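Local coordinates for epsin-3 (Saccharomyces cerevisiae, PDB 3ONK), which takes part in recruiting clathrin to the Golgi network and endosomes and binds membranes enriched in phosphatidylinositol-3,5-bisphosphate, the chain here being its ENTH domain, at residues A[14-19]-A[33-38]; A[20-25]-A[63-68]; A[43-48]-A[82-87]; A[54-59]-A[69-74]. All coordinates share one frame; numbering follows the deposited sequence.

Interaction 1 of 4, residues A[14-19]-A[33-38]; sequences GKVREA and DQISQG
In the all-helical ENTH domain, Ile35 of helix 29-38 packs against Lys15, Val16 and Ala19 of helix 11-19, two helices whose short segments run roughly antiparallel at 141° with their axes 10.0 Å apart. The branched side chain of Ile35 carries most of the contact. With CG1 anti to its own carbonyl carbon (chi1 -70°), its longer arm reaches the other helix, where CD1 lies 3.7 Å from the backbone O of Lys15 and 3.9 Å from CB of Ala19. The small methyl of Ala19 lets that tip come close to the helix surface. The shorter branch turns to a different neighbour: Ile35 CG2 meets Val16 CG2 at 4.1 Å, the two side chains crossing at about a right angle. An alanine in place of Ile35 would probably open a gap between the helices, leaving Val16 CG2 and Ala19 CB without their apolar partners across the contact. Nearer solvent, Lys15 lays its aliphatic chain across Gln34, with CE 3.7 Å from Gln34 OE1. A lysine suits this border, since its methylenes pack while its ammonium makes a long, weak ion pair with Glu11. Two further helices pack against this pair: Val16 also touches Met51 of helix 42-57 and Leu73 of helix 64-80, while Ile35 rests on Ile48 and Leu77 of the same two helices.

Interaction 2 of 4, residues A[20-25]-A[63-68]; sequences TNNEPW and EWRQIY
Thr20 and Gln66 form the close-packed end of this contact, where the loop leaving helix 11-19 lies against the first turn of helix 64-80 in the ENTH fold. The carbonyl O of Thr20 sits 3.2 Å from Gln66 CG, and Gln66 NE2 returns a weak hydrogen bond to the same oxygen at 3.4 Å. Thr20 is buried, its hydroxyl bonded back to the O of Val16. At the other end the contact becomes a surface one, with Asn22 and Pro24 exposed. Here Arg65 extends over the loop: its CG is anti to the backbone N, and a bend at chi3 (-38°) places NE 3.3 Å from Asn22 O. The guanidinium is sandwiched between Pro24 N over one face and Trp64 CZ2 over the opposite face, while NH1 comes 3.2 Å from Pro24 CA. The long, flat-ended arginine suits a border where backbone and ring atoms can cover it. The loop contains an Asx turn, for which the short amide of Asn21 is well fitted. Asn21 OD1, also bonded by Lys69, accepts from Glu23 N at 3.0 Å, and ND2 of the same amide donates to Glu23 OE1 at 2.9 Å.

Interaction 3 of 4, residues A[43-48]-A[82-87]; sequences REREEI and SERFID
Arg45 and Phe85 both hold CG anti to the backbone N, and in Arg45 the chain then runs extended until a bend at chi3 (-40°) places NE. Its guanidinium ends up against Arg84, whose CB stands over the centre of one face, 3.8 Å from Arg45 CZ. Further along, Arg84 CD lies 3.9 Å from Arg45 NH2. Only the aliphatic part of Arg84 takes part, for its charged end leads away. Arg45 NH2 and Arg84 NE stay 4.9 Å apart, like charges that are near but not in contact, and the two guanidinium planes are turned 67° from each other. Arg45 NE also donates to the backbone O of Thr39, which fixes the arginine's end against the turn before its own helix. The two helices, 42-57 and 83-90, are two of the helices of the ENTH superhelix, and their short segments cross at 41° with axes 10.8 Å apart. An arginine suits this border because its stem is apolar where it meets Phe85: CG lies at the edge of the ring, 4.0 Å from CD2. Further inside, Ile48 CG2 touches Phe85 CE2 at 4.2 Å, their side chains crossing at about a right angle. The ring itself reaches Leu74 and Leu77 of helix 64-80. At the start of helix 83-90, Ser82 is the N-cap, its short hydroxyl OG accepting from Arg84 N at 3.2 Å, while its own N bonds to Thr39 OG1.

Interaction 4 of 4, residues A[54-59]-A[69-74]; sequences RRFTEK and KALQLL
Lys69 NZ, on the same helix that offers Ala70 to Arg55 and Phe56, is gripped by several oxygens of the loop that follows helix 11-19: it donates to Asn21 OD1 and Glu23 O, and weakly to Trp25 O. The ammonium thus ties that loop to helix 64-80, which also packs on the end of helix 42-57. These are consecutive helices of the ENTH fold, joined by a short loop, and the contact between them is apolar and buried. Phe56 does most of the work. Its CG lies anti to the carbonyl carbon (chi1 -58°), and although its CB does not aim at the other helix, the far end of the ring reaches it. CE1 touches Ala70 CB at 3.5 Å, an approach that a residue as small as alanine allows. The ring tip CZ touches two leucine methyls, 3.8 Å from Leu71 CD2 and likewise 3.8 Å from Leu74 CD2, the latter at the ring edge near its plane. Leucines suit this buried place, their branched apolar ends offering methyls to the ring. An alanine at Phe56 would probably open a gap in the core, leaving Ala70 CB, Leu71 CD2 and Leu74 CD2 without their aromatic partner across the contact. One residue earlier, Arg55 CB rests on Ala70 CB at 4.1 Å, while Arg55 NE bonds weakly to Thr20 OG1. The helix end is weakly bonded, and there Thr57 OG1 donates to Arg54 O at 3.0 Å, from 37° above the carbonyl plane.

Helix 64-80 serves interactions 2 and 4, whose centres lie about 9 Å apart; Thr20 CG2 packs 3.7 Å from Ala70 CA between them. Helix 42-57 serves interactions 3 and 4, about 16 Å apart between centres, which meet where Phe85 CZ comes 3.6 Å from Leu74 CD1. Interaction 1 touches interactions 3 and 4: Val16 CG2 is 4.1 Å from Ile48 CG2 and Val16 CG1 is 3.7 Å from Arg55 NH2. Its segment 14-19 runs directly into segment 20-25 of interaction 2. Interactions 2 and 3 do not touch and lie on opposite sides of the chain's centre, about 22 Å apart between centres. Together the four contacts run from the surface loop, through the core, to the start of helix 83-90.

Interaction 1 of 4, residues A[14-19]-A[33-38]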
# COMPACT_ATOMS: atom_id res chain seq x y z
N GLY A 14 -11.02 -9.40 2.54
CA GLY A 14 -10.27 -10.64 2.48
C GLY A 14 -9.16 -10.59 1.43
O GLY A 14 -8.08 -11.13 1.63
N LYS A 15 -9.45 -9.96 0.30
CA LYS A 15 -8.46 -9.83 -0.75
C LYS A 15 -7.29 -8.97 -0.27
O LYS A 15 -6.12 -9.34 -0.43
CB LYS A 15 -9.09 -9.23 -2.01
CG LYS A 15 -9.96 -10.20 -2.79
CD LYS A 15 -10.38 -9.59 -4.13
CE LYS A 15 -10.90 -10.63 -5.10
NZ LYS A 15 -11.98 -11.44 -4.50
N VAL A 16 -7.61 -7.84 0.35
CA VAL A 16 -6.58 -6.97 0.92
C VAL A 16 -5.79 -7.69 2.01
O VAL A 16 -4.57 -7.57 2.07
CB VAL A 16 -7.18 -5.67 1.52
CG1 VAL A 16 -6.07 -4.82 2.12
CG2 VAL A 16 -7.92 -4.90 0.45
N ARG A 17 -6.49 -8.43 2.86
CA ARG A 17 -5.82 -9.22 3.89
C ARG A 17 -4.80 -10.17 3.29
O ARG A 17 -3.65 -10.23 3.74
CB ARG A 17 -6.82 -9.99 4.76
CG ARG A 17 -7.51 -9.13 5.81
CD ARG A 17 -8.25 -9.98 6.84
NE ARG A 17 -7.50 -10.14 8.09
CZ ARG A 17 -6.92 -11.27 8.48
NH1 ARG A 17 -6.26 -11.32 9.63
NH2 ARG A 17 -7.00 -12.36 7.71
N GLU A 18 -5.22 -10.92 2.26
CA GLU A 18 -4.34 -11.85 1.55
C GLU A 18 -3.15 -11.15 0.90
O GLU A 18 -2.01 -11.62 0.98
CB GLU A 18 -5.10 -12.64 0.47
CG GLU A 18 -4.15 -13.40 -0.48
CD GLU A 18 -4.85 -14.18 -1.60
OE1 GLU A 18 -6.09 -14.11 -1.73
OE2 GLU A 18 -4.13 -14.86 -2.37
N ALA A 19 -3.41 -10.03 0.24
CA ALA A 19 -2.34 -9.27 -0.41
C ALA A 19 -1.29 -8.74 0.58
O ALA A 19 -0.20 -8.35 0.18
CB ALA A 19 -2.92 -8.12 -1.20
N ASP A 33 -4.71 -5.93 -8.99
CA ASP A 33 -5.68 -5.38 -9.94
C ASP A 33 -7.13 -5.59 -9.46
O ASP A 33 -7.96 -4.69 -9.57
CB ASP A 33 -5.49 -5.99 -11.33
CG ASP A 33 -5.82 -5.01 -12.45
OD1 ASP A 33 -5.87 -3.79 -12.19
OD2 ASP A 33 -6.01 -5.46 -13.60
N GLN A 34 -7.43 -6.77 -8.93
CA GLN A 34 -8.77 -7.04 -8.39
C GLN A 34 -9.11 -6.01 -7.32
O GLN A 34 -10.22 -5.48 -7.28
CB GLN A 34 -8.87 -8.47 -7.83
CG GLN A 34 -8.99 -9.55 -8.92
CD GLN A 34 -8.91 -10.97 -8.36
OE1 GLN A 34 -8.15 -11.24 -7.43
NE2 GLN A 34 -9.68 -11.89 -8.94
N ILE A 35 -8.14 -5.72 -6.46
CA ILE A 35 -8.35 -4.77 -5.40
C ILE A 35 -8.51 -3.35 -5.97
O ILE A 35 -9.33 -2.55 -5.51
CB ILE A 35 -7.22 -4.85 -4.36
CG1 ILE A 35 -7.33 -6.17 -3.58
CG2 ILE A 35 -7.28 -3.68 -3.44
CD1 ILE A 35 -6.02 -6.61 -2.94
N SER A 36 -7.70 -3.04 -6.97
CA SER A 36 -7.82 -1.79 -7.68
C SER A 36 -9.24 -1.59 -8.20
O SER A 36 -9.79 -0.50 -8.08
CB SER A 36 -6.79 -1.72 -8.83
OG SER A 36 -6.88 -0.49 -9.50
N GLN A 37 -9.84 -2.64 -8.75
CA GLN A 37 -11.22 -2.56 -9.22
C GLN A 37 -12.17 -2.13 -8.10
O GLN A 37 -13.12 -1.39 -8.34
CB GLN A 37 -11.71 -3.90 -9.81
CG GLN A 37 -10.80 -4.52 -10.86
CD GLN A 37 -10.58 -3.62 -12.05
OE1 GLN A 37 -9.45 -3.23 -12.34
NE2 GLN A 37 -11.66 -3.30 -12.75
N GLY A 38 -11.90 -2.59 -6.88
CA GLY A 38 -12.73 -2.26 -5.74
C GLY A 38 -12.67 -0.80 -5.33
O GLY A 38 -13.57 -0.32 -4.63

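Interaction 2 of 4, residues A[20-25]-A[63-68]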
# COMPACT_ATOMS: atom_id res chain seq x y z
N THR A 20 -1.65 -8.71 1.86
CA THR A 20 -0.74 -8.17 2.88
C THR A 20 -0.47 -9.16 4.02
O THR A 20 -0.02 -8.76 5.09
CB THR A 20 -1.26 -6.83 3.47
OG1 THR A 20 -2.54 -7.03 4.08
CG2 THR A 20 -1.41 -5.80 2.36
N ASN A 21 -0.72 -10.45 3.76
CA ASN A 21 -0.49 -11.52 4.73
C ASN A 21 0.98 -11.72 5.07
O ASN A 21 1.86 -11.01 4.55
CB ASN A 21 -1.12 -12.85 4.26
CG ASN A 21 -0.40 -13.45 3.07
OD1 ASN A 21 0.78 -13.19 2.84
ND2 ASN A 21 -1.11 -14.27 2.31
N ASN A 22 1.25 -12.72 5.92
CA ASN A 22 2.61 -12.96 6.41
C ASN A 22 3.48 -13.95 5.61
O ASN A 22 4.59 -14.28 6.03
CB ASN A 22 2.57 -13.40 7.88
CG ASN A 22 3.20 -12.39 8.80
OD1 ASN A 22 2.56 -11.91 9.75
ND2 ASN A 22 4.46 -12.04 8.53
N GLU A 23 2.98 -14.44 4.48
CA GLU A 23 3.81 -15.24 3.60
C GLU A 23 5.00 -14.40 3.17
O GLU A 23 4.88 -13.17 3.03
CB GLU A 23 3.02 -15.68 2.36
CG GLU A 23 1.81 -16.53 2.67
CD GLU A 23 0.96 -16.78 1.44
OE1 GLU A 23 0.72 -15.82 0.68
OE2 GLU A 23 0.54 -17.94 1.23
N PRO A 24 6.15 -15.04 2.96
CA PRO A 24 7.37 -14.33 2.55
C PRO A 24 7.31 -13.71 1.16
O PRO A 24 8.06 -12.78 0.91
CB PRO A 24 8.43 -15.42 2.58
CG PRO A 24 7.92 -16.40 3.55
CD PRO A 24 6.44 -16.43 3.33
N TRP A 25 6.46 -14.22 0.27
CA TRP A 25 6.49 -13.71 -1.10
C TRP A 25 5.44 -12.64 -1.27
O TRP A 25 4.46 -12.59 -0.52
CB TRP A 25 6.32 -14.84 -2.13
CG TRP A 25 5.16 -15.73 -1.87
CD1 TRP A 25 3.91 -15.62 -2.42
CD2 TRP A 25 5.12 -16.87 -1.01
NE1 TRP A 25 3.11 -16.63 -1.96
CE2 TRP A 25 3.83 -17.40 -1.08
CE3 TRP A 25 6.07 -17.49 -0.19
CZ2 TRP A 25 3.44 -18.53 -0.35
CZ3 TRP A 25 5.69 -18.60 0.53
CH2 TRP A 25 4.39 -19.11 0.45
N GLU A 63 6.40 -7.78 11.95
CA GLU A 63 5.28 -7.34 11.13
C GLU A 63 5.75 -6.33 10.07
O GLU A 63 4.93 -5.64 9.45
CB GLU A 63 4.16 -6.76 11.99
N TRP A 64 7.07 -6.25 9.87
CA TRP A 64 7.63 -5.40 8.82
C TRP A 64 7.15 -5.84 7.44
O TRP A 64 6.94 -5.02 6.55
CB TRP A 64 9.16 -5.42 8.85
CG TRP A 64 9.73 -6.77 8.51
CD1 TRP A 64 10.13 -7.74 9.39
CD2 TRP A 64 9.94 -7.30 7.20
NE1 TRP A 64 10.58 -8.84 8.70
CE2 TRP A 64 10.47 -8.60 7.35
CE3 TRP A 64 9.73 -6.81 5.90
CZ2 TRP A 64 10.79 -9.41 6.27
CZ3 TRP A 64 10.05 -7.62 4.83
CH2 TRP A 64 10.58 -8.90 5.02
N ARG A 65 7.00 -7.15 7.27
CA ARG A 65 6.63 -7.73 5.99
C ARG A 65 5.23 -7.32 5.56
O ARG A 65 5.02 -6.94 4.42
CB ARG A 65 6.73 -9.25 6.03
CG ARG A 65 6.72 -9.87 4.64
CD ARG A 65 6.34 -11.34 4.70
NE ARG A 65 6.91 -12.00 5.87
CZ ARG A 65 8.10 -12.59 5.88
NH1 ARG A 65 8.84 -12.59 4.79
NH2 ARG A 65 8.54 -13.17 6.98
N GLN A 66 4.28 -7.42 6.49
CA GLN A 66 2.90 -7.01 6.24
C GLN A 66 2.81 -5.52 5.90
O GLN A 66 1.98 -5.10 5.09
CB GLN A 66 2.02 -7.34 7.45
CG GLN A 66 1.82 -8.84 7.67
CD GLN A 66 0.80 -9.16 8.75
OE1 GLN A 66 1.11 -9.11 9.94
NE2 GLN A 66 -0.41 -9.50 8.34
N ILE A 67 3.66 -4.73 6.53
CA ILE A 67 3.75 -3.31 6.24
C ILE A 67 4.38 -3.07 4.88
O ILE A 67 3.90 -2.25 4.10
CB ILE A 67 4.56 -2.57 7.32
CG1 ILE A 67 3.80 -2.57 8.64
CG2 ILE A 67 4.90 -1.15 6.87
CD1 ILE A 67 4.52 -1.85 9.75
N TYR A 68 5.45 -3.81 4.58
CA TYR A 68 6.09 -3.71 3.27
C TYR A 68 5.09 -4.05 2.15
O TYR A 68 4.99 -3.33 1.15
CB TYR A 68 7.32 -4.61 3.17
CG TYR A 68 8.11 -4.34 1.90
CD1 TYR A 68 8.84 -3.18 1.78
CD2 TYR A 68 8.09 -5.23 0.84
CE1 TYR A 68 9.55 -2.90 0.64
CE2 TYR A 68 8.80 -4.95 -0.33
CZ TYR A 68 9.54 -3.78 -0.41
OH TYR A 68 10.27 -3.46 -1.53

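Interaction 3 of 4, residues A[43-48]-A[82-87]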
# COMPACT_ATOMS: atom_id res chain seq x y z
N ARG A 43 -18.20 1.82 -1.20
CA ARG A 43 -18.12 0.82 -0.14
C ARG A 43 -16.77 0.11 -0.11
O ARG A 43 -16.06 0.11 0.89
CB ARG A 43 -19.24 -0.21 -0.28
N GLU A 44 -16.41 -0.52 -1.22
CA GLU A 44 -15.14 -1.24 -1.27
C GLU A 44 -13.90 -0.34 -1.20
O GLU A 44 -12.84 -0.79 -0.76
CB GLU A 44 -15.12 -2.19 -2.47
CG GLU A 44 -15.95 -3.44 -2.20
CD GLU A 44 -16.09 -4.35 -3.39
OE1 GLU A 44 -15.75 -3.93 -4.52
OE2 GLU A 44 -16.55 -5.49 -3.20
N ARG A 45 -14.02 0.91 -1.61
CA ARG A 45 -12.90 1.84 -1.49
C ARG A 45 -12.61 2.04 0.00
O ARG A 45 -11.46 1.93 0.44
CB ARG A 45 -13.21 3.18 -2.20
CG ARG A 45 -12.11 4.25 -2.07
CD ARG A 45 -12.57 5.62 -2.62
NE ARG A 45 -13.33 5.39 -3.83
CZ ARG A 45 -14.54 5.86 -4.10
NH1 ARG A 45 -15.16 6.67 -3.26
NH2 ARG A 45 -15.11 5.51 -5.24
N GLU A 46 -13.64 2.30 0.79
CA GLU A 46 -13.46 2.46 2.24
C GLU A 46 -13.00 1.18 2.92
O GLU A 46 -12.17 1.22 3.83
CB GLU A 46 -14.75 2.99 2.89
CG GLU A 46 -14.58 4.34 3.60
CD GLU A 46 -15.87 5.15 3.66
OE1 GLU A 46 -16.90 4.69 3.12
OE2 GLU A 46 -15.85 6.26 4.25
N GLU A 47 -13.51 0.03 2.47
CA GLU A 47 -13.06 -1.26 3.02
C GLU A 47 -11.57 -1.45 2.84
O GLU A 47 -10.86 -1.86 3.75
CB GLU A 47 -13.79 -2.43 2.37
CG GLU A 47 -15.24 -2.51 2.73
CD GLU A 47 -15.96 -3.65 2.05
OE1 GLU A 47 -17.20 -3.65 2.11
OE2 GLU A 47 -15.30 -4.53 1.44
N ILE A 48 -11.10 -1.13 1.64
CA ILE A 48 -9.70 -1.29 1.26
C ILE A 48 -8.83 -0.36 2.09
O ILE A 48 -7.79 -0.75 2.59
CB ILE A 48 -9.48 -0.94 -0.24
CG1 ILE A 48 -10.26 -1.91 -1.14
CG2 ILE A 48 -8.02 -0.96 -0.61
CD1 ILE A 48 -10.36 -1.43 -2.57
N SER A 82 -8.83 4.14 -8.54
CA SER A 82 -9.67 5.30 -8.77
C SER A 82 -8.97 6.58 -8.32
O SER A 82 -8.19 6.58 -7.36
CB SER A 82 -10.97 5.13 -7.99
OG SER A 82 -11.78 6.28 -8.06
N GLU A 83 -9.27 7.68 -9.00
CA GLU A 83 -8.77 9.00 -8.61
C GLU A 83 -9.26 9.36 -7.20
O GLU A 83 -8.55 10.02 -6.42
CB GLU A 83 -9.29 10.04 -9.59
CG GLU A 83 -8.50 11.31 -9.61
CD GLU A 83 -7.19 11.13 -10.33
OE1 GLU A 83 -7.23 10.77 -11.53
OE2 GLU A 83 -6.14 11.36 -9.68
N ARG A 84 -10.47 8.93 -6.87
CA ARG A 84 -11.07 9.20 -5.57
C ARG A 84 -10.28 8.50 -4.45
O ARG A 84 -10.26 8.97 -3.31
CB ARG A 84 -12.54 8.77 -5.55
CG ARG A 84 -13.48 9.75 -6.28
CD ARG A 84 -14.81 9.11 -6.72
NE ARG A 84 -15.91 10.07 -6.89
CZ ARG A 84 -15.97 11.03 -7.81
NH1 ARG A 84 -14.98 11.21 -8.68
NH2 ARG A 84 -17.02 11.84 -7.86
N PHE A 85 -9.64 7.39 -4.79
CA PHE A 85 -8.84 6.65 -3.81
C PHE A 85 -7.56 7.40 -3.42
O PHE A 85 -7.09 7.29 -2.28
CB PHE A 85 -8.49 5.26 -4.35
CG PHE A 85 -7.60 4.47 -3.44
CD1 PHE A 85 -6.23 4.44 -3.65
CD2 PHE A 85 -8.13 3.78 -2.36
CE1 PHE A 85 -5.41 3.70 -2.81
CE2 PHE A 85 -7.31 3.07 -1.52
CZ PHE A 85 -5.96 3.01 -1.75
N ILE A 86 -6.97 8.11 -4.39
CA ILE A 86 -5.81 8.98 -4.13
C ILE A 86 -6.25 10.14 -3.23
O ILE A 86 -5.55 10.51 -2.29
CB ILE A 86 -5.24 9.62 -5.44
CG1 ILE A 86 -5.03 8.58 -6.54
CG2 ILE A 86 -3.99 10.44 -5.16
CD1 ILE A 86 -4.22 7.40 -6.11
N ASP A 87 -7.41 10.72 -3.54
CA ASP A 87 -8.00 11.75 -2.70
C ASP A 87 -8.12 11.21 -1.27
O ASP A 87 -7.63 11.84 -0.32
CB ASP A 87 -9.38 12.18 -3.22
CG ASP A 87 -9.30 12.99 -4.51
OD1 ASP A 87 -10.35 13.23 -5.14
OD2 ASP A 87 -8.19 13.40 -4.91

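Interaction 4 of 4, residues A[54-59]-A[69-74]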
# COMPACT_ATOMS: atom_id res chain seq x y z
N ARG A 54 -4.61 -0.21 8.71
CA ARG A 54 -4.58 -1.01 9.93
C ARG A 54 -3.17 -1.54 10.12
O ARG A 54 -2.67 -1.62 11.23
CB ARG A 54 -5.55 -2.19 9.85
CG ARG A 54 -7.00 -1.74 9.92
CD ARG A 54 -7.97 -2.90 10.06
NE ARG A 54 -9.34 -2.40 10.11
CZ ARG A 54 -9.93 -1.95 11.21
NH1 ARG A 54 -9.28 -1.94 12.36
NH2 ARG A 54 -11.18 -1.50 11.15
N ARG A 55 -2.54 -1.87 9.00
CA ARG A 55 -1.19 -2.43 9.03
C ARG A 55 -0.16 -1.44 9.58
O ARG A 55 0.66 -1.80 10.43
CB ARG A 55 -0.81 -2.92 7.63
CG ARG A 55 -0.89 -4.44 7.47
CD ARG A 55 -2.26 -5.00 7.85
NE ARG A 55 -3.08 -5.32 6.69
CZ ARG A 55 -4.40 -5.52 6.72
NH1 ARG A 55 -5.07 -5.44 7.87
NH2 ARG A 55 -5.05 -5.80 5.59
N PHE A 56 -0.23 -0.18 9.12
CA PHE A 56 0.74 0.84 9.51
C PHE A 56 0.71 1.15 10.99
O PHE A 56 1.71 1.60 11.56
CB PHE A 56 0.48 2.15 8.75
CG PHE A 56 0.54 1.99 7.27
CD1 PHE A 56 0.95 0.79 6.70
CD2 PHE A 56 0.21 3.04 6.43
CE1 PHE A 56 1.01 0.64 5.34
CE2 PHE A 56 0.26 2.88 5.06
CZ PHE A 56 0.66 1.69 4.51
N THR A 57 -0.43 0.90 11.61
CA THR A 57 -0.64 1.38 12.97
C THR A 57 -0.15 0.40 14.05
O THR A 57 -0.01 0.76 15.21
CB THR A 57 -2.11 1.79 13.18
OG1 THR A 57 -2.94 0.62 13.15
CG2 THR A 57 -2.55 2.74 12.07
N GLU A 58 0.13 -0.84 13.65
CA GLU A 58 0.78 -1.79 14.54
C GLU A 58 2.30 -1.67 14.42
O GLU A 58 2.91 -2.35 13.60
CB GLU A 58 0.33 -3.23 14.22
N LYS A 59 2.88 -0.80 15.24
CA LYS A 59 4.34 -0.64 15.32
C LYS A 59 4.93 -2.00 15.63
O LYS A 59 4.56 -2.64 16.61
CB LYS A 59 4.71 0.36 16.42
N LYS A 69 4.33 -5.13 2.35
CA LYS A 69 3.33 -5.56 1.37
C LYS A 69 2.15 -4.58 1.23
O LYS A 69 1.60 -4.40 0.14
CB LYS A 69 2.86 -6.98 1.70
CG LYS A 69 3.99 -8.01 1.58
CD LYS A 69 3.64 -9.35 2.24
CE LYS A 69 3.04 -10.32 1.26
NZ LYS A 69 2.77 -11.63 1.87
N ALA A 70 1.78 -3.93 2.33
CA ALA A 70 0.79 -2.86 2.30
C ALA A 70 1.27 -1.64 1.50
O ALA A 70 0.48 -0.96 0.82
CB ALA A 70 0.42 -2.44 3.71
N LEU A 71 2.57 -1.36 1.58
CA LEU A 71 3.16 -0.27 0.80
C LEU A 71 3.13 -0.58 -0.69
O LEU A 71 2.70 0.26 -1.49
CB LEU A 71 4.60 0.04 1.24
CG LEU A 71 4.80 0.64 2.64
CD1 LEU A 71 6.30 0.80 2.91
CD2 LEU A 71 4.07 1.97 2.80
N GLN A 72 3.61 -1.77 -1.05
CA GLN A 72 3.56 -2.24 -2.43
C GLN A 72 2.15 -2.14 -3.00
O GLN A 72 1.98 -1.69 -4.12
CB GLN A 72 4.01 -3.70 -2.52
CG GLN A 72 5.49 -3.93 -2.35
CD GLN A 72 5.85 -5.40 -2.43
OE1 GLN A 72 5.45 -6.19 -1.57
NE2 GLN A 72 6.62 -5.77 -3.46
N LEU A 73 1.15 -2.60 -2.24
CA LEU A 73 -0.24 -2.53 -2.69
C LEU A 73 -0.68 -1.09 -2.93
O LEU A 73 -1.34 -0.78 -3.93
CB LEU A 73 -1.17 -3.17 -1.67
CG LEU A 73 -2.67 -3.16 -1.98
CD1 LEU A 73 -2.98 -3.74 -3.37
CD2 LEU A 73 -3.44 -3.93 -0.91
N LEU A 74 -0.32 -0.21 -2.00
CA LEU A 74 -0.76 1.17 -2.03
C LEU A 74 -0.09 1.89 -3.20
O LEU A 74 -0.68 2.76 -3.84
CB LEU A 74 -0.43 1.83 -0.69
CG LEU A 74 -1.15 3.06 -0.14
CD1 LEU A 74 -2.67 2.97 -0.17
CD2 LEU A 74 -0.66 3.31 1.29